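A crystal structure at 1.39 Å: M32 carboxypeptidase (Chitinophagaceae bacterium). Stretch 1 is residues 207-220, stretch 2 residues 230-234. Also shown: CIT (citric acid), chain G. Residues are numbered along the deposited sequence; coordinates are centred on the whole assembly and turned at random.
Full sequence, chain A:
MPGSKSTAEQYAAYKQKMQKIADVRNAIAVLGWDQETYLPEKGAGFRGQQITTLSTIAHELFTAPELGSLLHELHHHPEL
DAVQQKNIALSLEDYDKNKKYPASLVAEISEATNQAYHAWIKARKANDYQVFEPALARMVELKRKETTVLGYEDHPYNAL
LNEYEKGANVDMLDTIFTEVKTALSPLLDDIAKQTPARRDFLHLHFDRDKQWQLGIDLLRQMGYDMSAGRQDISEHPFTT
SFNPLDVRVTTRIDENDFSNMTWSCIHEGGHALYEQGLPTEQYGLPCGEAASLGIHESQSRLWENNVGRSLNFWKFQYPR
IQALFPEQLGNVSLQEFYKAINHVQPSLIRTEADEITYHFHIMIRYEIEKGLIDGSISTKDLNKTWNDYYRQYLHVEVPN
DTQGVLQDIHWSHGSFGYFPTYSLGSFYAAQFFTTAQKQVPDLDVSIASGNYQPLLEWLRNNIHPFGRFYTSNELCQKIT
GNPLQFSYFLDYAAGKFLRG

Stretch 1 207-220: DRDKQWQLGIDLLR
Stretch 2 (230-234) RQDIS

Residues 208-220 form an α-helix, and Gln231 to Ile233 lie in an extended β-strand that runs roughly antiparallel beside it, with 151° between their N-to-C directions and a closest axial approach of 10.3 Å. The register sets Trp212 CA 9.5 Å from Ile233 CA and Ile216 CA 7.7 Å from Gln231 CA. Helical backbone angles lie near -62/-43, and each amide from Gln211 to Arg220 donates to the carbonyl four residues earlier. Asp207 (-45/131, chi1 t) caps the first turn: its OD2 accepts from Lys210 N at 2.9 Å, satisfying an amide that has no preceding turn to bond. Further along, Gln213 NE2 donates to Asp217 OD1 at 2.9 Å, one turn away.

The backbone is extended, with phi/psi of -170/163, -117/143, -140/169 and -88/137 from Arg230 to Ile233, so its side chains alternate. Gln231 and Ile233 point toward the helix, whereas Arg230 and Asp232 point away. Those two form a salt bridge, with Arg230 NE 2.7 Å from Asp232 OD2 and Arg230 NH2 2.8 Å from Asp232 OD1.

Gln231 covers the most surface. Its chi1 and chi2 are both t, with chi3 at 77°, and this extended chain reaches the helix beside Gly215. Gln231 OE1 lies 3.4 Å from Trp212 CZ3, over one face of the indole, and 3.7 Å from Ile216 CD1 (chi1 and chi2 both m). On the amide's other arm, Gln231 NE2 sits 3.6 Å from Leu219 CD1 (chi1 m, chi2 t). Ile216 and Leu219 thus offer apolar methyls to the amide, whose polar atoms find partners in water (OE1) and elsewhere in the structure (NE2). No direct hydrogen bond joins the stretches; instead a water donates to both Trp212 O, at 2.7 Å, and Gln231 OE1, at 2.8 Å, supplying a donor where two acceptors face the same gap.

Trp212 starts sideways, but chi1 t and chi2 of -97° carry its broad ring to the strand. There Trp212 CZ3 meets Ile233 CD1 at 3.7 Å, an apolar contact, while the ring edge places Trp212 CH2 4.0 Å from Asp232 CA. Ile233 (chi1 and chi2 both m) also receives Arg208, whose first three chi angles are t: this extended arm brings the guanidinium to van der Waals distance, with Arg208 NH2 4.1 Å from Ile233 CD1.

A citric acid molecule, probably from the crystallisation liquor, binds alongside. Gln231 N donates to CIT O2 at 2.9 Å, and CIT O1 lies 3.5 Å from Trp212 CZ2, at the ring edge.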

# COMPACT_ATOMS: atom_id res chain seq x y z
N ASP A 207 11.86 26.31 -0.65
CA ASP A 207 10.75 27.06 -1.25
C ASP A 207 9.64 26.16 -1.76
O ASP A 207 9.87 25.21 -2.52
CB ASP A 207 11.29 27.93 -2.39
CG ASP A 207 10.20 28.74 -3.07
OD1 ASP A 207 9.79 29.77 -2.50
OD2 ASP A 207 9.76 28.37 -4.19
N ARG A 208 8.40 26.50 -1.38
CA ARG A 208 7.26 25.65 -1.68
C ARG A 208 7.02 25.53 -3.18
O ARG A 208 6.73 24.43 -3.68
CB ARG A 208 6.01 26.21 -0.99
CG ARG A 208 4.72 25.50 -1.36
CD ARG A 208 3.54 26.09 -0.63
NE ARG A 208 2.39 25.19 -0.67
CZ ARG A 208 2.13 24.27 0.25
NH1 ARG A 208 2.93 24.13 1.30
NH2 ARG A 208 1.06 23.50 0.13
N ASP A 209 7.10 26.64 -3.91
CA ASP A 209 6.84 26.59 -5.34
C ASP A 209 7.91 25.79 -6.07
O ASP A 209 7.61 25.05 -7.02
CB ASP A 209 6.69 28.01 -5.91
CG ASP A 209 5.35 28.64 -5.56
OD1 ASP A 209 4.49 27.95 -4.96
OD2 ASP A 209 5.15 29.83 -5.89
N LYS A 210 9.17 25.91 -5.62
CA LYS A 210 10.24 25.10 -6.19
C LYS A 210 10.02 23.62 -5.89
O LYS A 210 10.21 22.78 -6.77
CB LYS A 210 11.60 25.56 -5.66
CG LYS A 210 12.12 26.87 -6.26
CD LYS A 210 13.37 27.33 -5.51
CE LYS A 210 14.22 28.26 -6.33
NZ LYS A 210 13.40 29.24 -7.09
N GLN A 211 9.61 23.28 -4.67
CA GLN A 211 9.29 21.88 -4.39
C GLN A 211 8.17 21.38 -5.29
O GLN A 211 8.24 20.26 -5.83
CB GLN A 211 8.94 21.69 -2.92
CG GLN A 211 10.10 21.85 -1.97
CD GLN A 211 9.80 21.24 -0.63
OE1 GLN A 211 9.63 20.03 -0.53
NE2 GLN A 211 9.71 22.07 0.40
N TRP A 212 7.11 22.17 -5.43
CA TRP A 212 5.97 21.73 -6.24
C TRP A 212 6.43 21.39 -7.66
O TRP A 212 6.12 20.30 -8.18
CB TRP A 212 4.91 22.83 -6.28
CG TRP A 212 3.82 22.51 -7.24
CD1 TRP A 212 3.71 22.96 -8.51
CD2 TRP A 212 2.68 21.67 -7.01
NE1 TRP A 212 2.57 22.46 -9.10
CE2 TRP A 212 1.93 21.64 -8.21
CE3 TRP A 212 2.23 20.91 -5.92
CZ2 TRP A 212 0.73 20.93 -8.33
CZ3 TRP A 212 1.03 20.19 -6.05
CH2 TRP A 212 0.31 20.20 -7.25
N GLN A 213 7.19 22.30 -8.28
CA GLN A 213 7.62 22.07 -9.65
C GLN A 213 8.60 20.90 -9.74
O GLN A 213 8.60 20.18 -10.74
CB GLN A 213 8.21 23.35 -10.25
CG GLN A 213 8.46 23.26 -11.76
CD GLN A 213 7.20 22.94 -12.53
OE1 GLN A 213 6.19 23.64 -12.40
NE2 GLN A 213 7.25 21.88 -13.32
N LEU A 214 9.43 20.71 -8.71
CA LEU A 214 10.34 19.58 -8.68
C LEU A 214 9.58 18.26 -8.76
O LEU A 214 9.94 17.36 -9.53
CB LEU A 214 11.17 19.63 -7.39
CG LEU A 214 11.98 18.37 -7.05
CD1 LEU A 214 12.98 18.09 -8.15
CD2 LEU A 214 12.69 18.55 -5.72
N GLY A 215 8.51 18.14 -7.96
CA GLY A 215 7.73 16.91 -7.98
C GLY A 215 7.04 16.68 -9.31
O GLY A 215 7.01 15.55 -9.82
N ILE A 216 6.47 17.74 -9.88
CA ILE A 216 5.88 17.63 -11.23
C ILE A 216 6.93 17.13 -12.24
O ILE A 216 6.66 16.26 -13.07
CB ILE A 216 5.26 18.97 -11.66
CG1 ILE A 216 4.11 19.37 -10.72
CG2 ILE A 216 4.86 18.90 -13.12
CD1 ILE A 216 2.86 18.52 -10.88
N ASP A 217 8.13 17.72 -12.20
CA ASP A 217 9.19 17.33 -13.12
C ASP A 217 9.58 15.87 -12.94
O ASP A 217 9.75 15.14 -13.91
CB ASP A 217 10.42 18.21 -12.87
CG ASP A 217 10.30 19.59 -13.47
OD1 ASP A 217 9.28 19.90 -14.12
OD2 ASP A 217 11.26 20.37 -13.29
N LEU A 218 9.72 15.44 -11.69
CA LEU A 218 10.09 14.04 -11.44
C LEU A 218 9.01 13.09 -11.95
O LEU A 218 9.33 12.07 -12.57
CB LEU A 218 10.34 13.84 -9.95
CG LEU A 218 11.61 14.53 -9.45
CD1 LEU A 218 11.68 14.41 -7.94
CD2 LEU A 218 12.84 13.91 -10.12
N LEU A 219 7.74 13.41 -11.71
CA LEU A 219 6.67 12.57 -12.23
C LEU A 219 6.71 12.50 -13.76
O LEU A 219 6.57 11.41 -14.34
CB LEU A 219 5.32 13.11 -11.77
CG LEU A 219 5.00 12.91 -10.27
CD1 LEU A 219 3.82 13.81 -9.87
CD2 LEU A 219 4.72 11.44 -10.03
N ARG A 220 6.92 13.64 -14.42
CA ARG A 220 7.06 13.63 -15.87
C ARG A 220 8.21 12.72 -16.30
O ARG A 220 8.06 11.88 -17.20
CB ARG A 220 7.31 15.07 -16.35
CG ARG A 220 6.92 15.32 -17.80
CD ARG A 220 5.63 16.13 -17.86
NE ARG A 220 5.76 17.42 -17.18
CZ ARG A 220 4.80 18.33 -17.13
NH1 ARG A 220 3.63 18.10 -17.71
NH2 ARG A 220 5.00 19.48 -16.49
N ARG A 230 -3.19 14.19 -13.05
CA ARG A 230 -2.85 15.49 -12.50
C ARG A 230 -2.48 15.29 -11.04
O ARG A 230 -2.80 14.25 -10.44
CB ARG A 230 -4.03 16.49 -12.63
CG ARG A 230 -5.30 16.04 -11.91
CD ARG A 230 -6.36 17.20 -11.84
NE ARG A 230 -5.86 18.30 -11.01
CZ ARG A 230 -5.40 19.45 -11.50
NH1 ARG A 230 -5.43 19.68 -12.81
NH2 ARG A 230 -4.93 20.36 -10.66
N GLN A 231 -1.82 16.29 -10.48
CA GLN A 231 -1.44 16.32 -9.08
C GLN A 231 -2.12 17.48 -8.38
O GLN A 231 -2.22 18.58 -8.95
CB GLN A 231 0.09 16.45 -8.89
CG GLN A 231 0.50 16.45 -7.42
CD GLN A 231 2.00 16.46 -7.20
OE1 GLN A 231 2.66 17.50 -7.34
NE2 GLN A 231 2.55 15.32 -6.82
N ASP A 232 -2.52 17.25 -7.14
CA ASP A 232 -3.09 18.26 -6.27
C ASP A 232 -2.54 18.06 -4.87
O ASP A 232 -1.86 17.07 -4.58
CB ASP A 232 -4.63 18.20 -6.27
CG ASP A 232 -5.21 18.52 -7.64
OD1 ASP A 232 -5.35 19.73 -7.95
OD2 ASP A 232 -5.48 17.57 -8.42
N ILE A 233 -2.77 19.03 -4.00
CA ILE A 233 -2.37 18.94 -2.60
C ILE A 233 -3.48 18.28 -1.80
O ILE A 233 -4.67 18.59 -1.98
CB ILE A 233 -2.06 20.35 -2.03
CG1 ILE A 233 -0.89 20.99 -2.77
CG2 ILE A 233 -1.78 20.27 -0.53
CD1 ILE A 233 0.48 20.40 -2.42
N SER A 234 -3.11 17.37 -0.90
CA SER A 234 -4.05 16.84 0.09
C SER A 234 -3.31 16.59 1.40
O SER A 234 -2.08 16.68 1.47
CB SER A 234 -4.79 15.61 -0.44
OG SER A 234 -4.01 14.44 -0.28
C1 CIT G . -0.87 19.65 -12.12
O1 CIT G . -1.34 20.17 -11.08
O2 CIT G . -1.10 18.45 -12.35
C2 CIT G . -0.05 20.49 -13.07
O HOH W 1 5.25 18.27 -6.55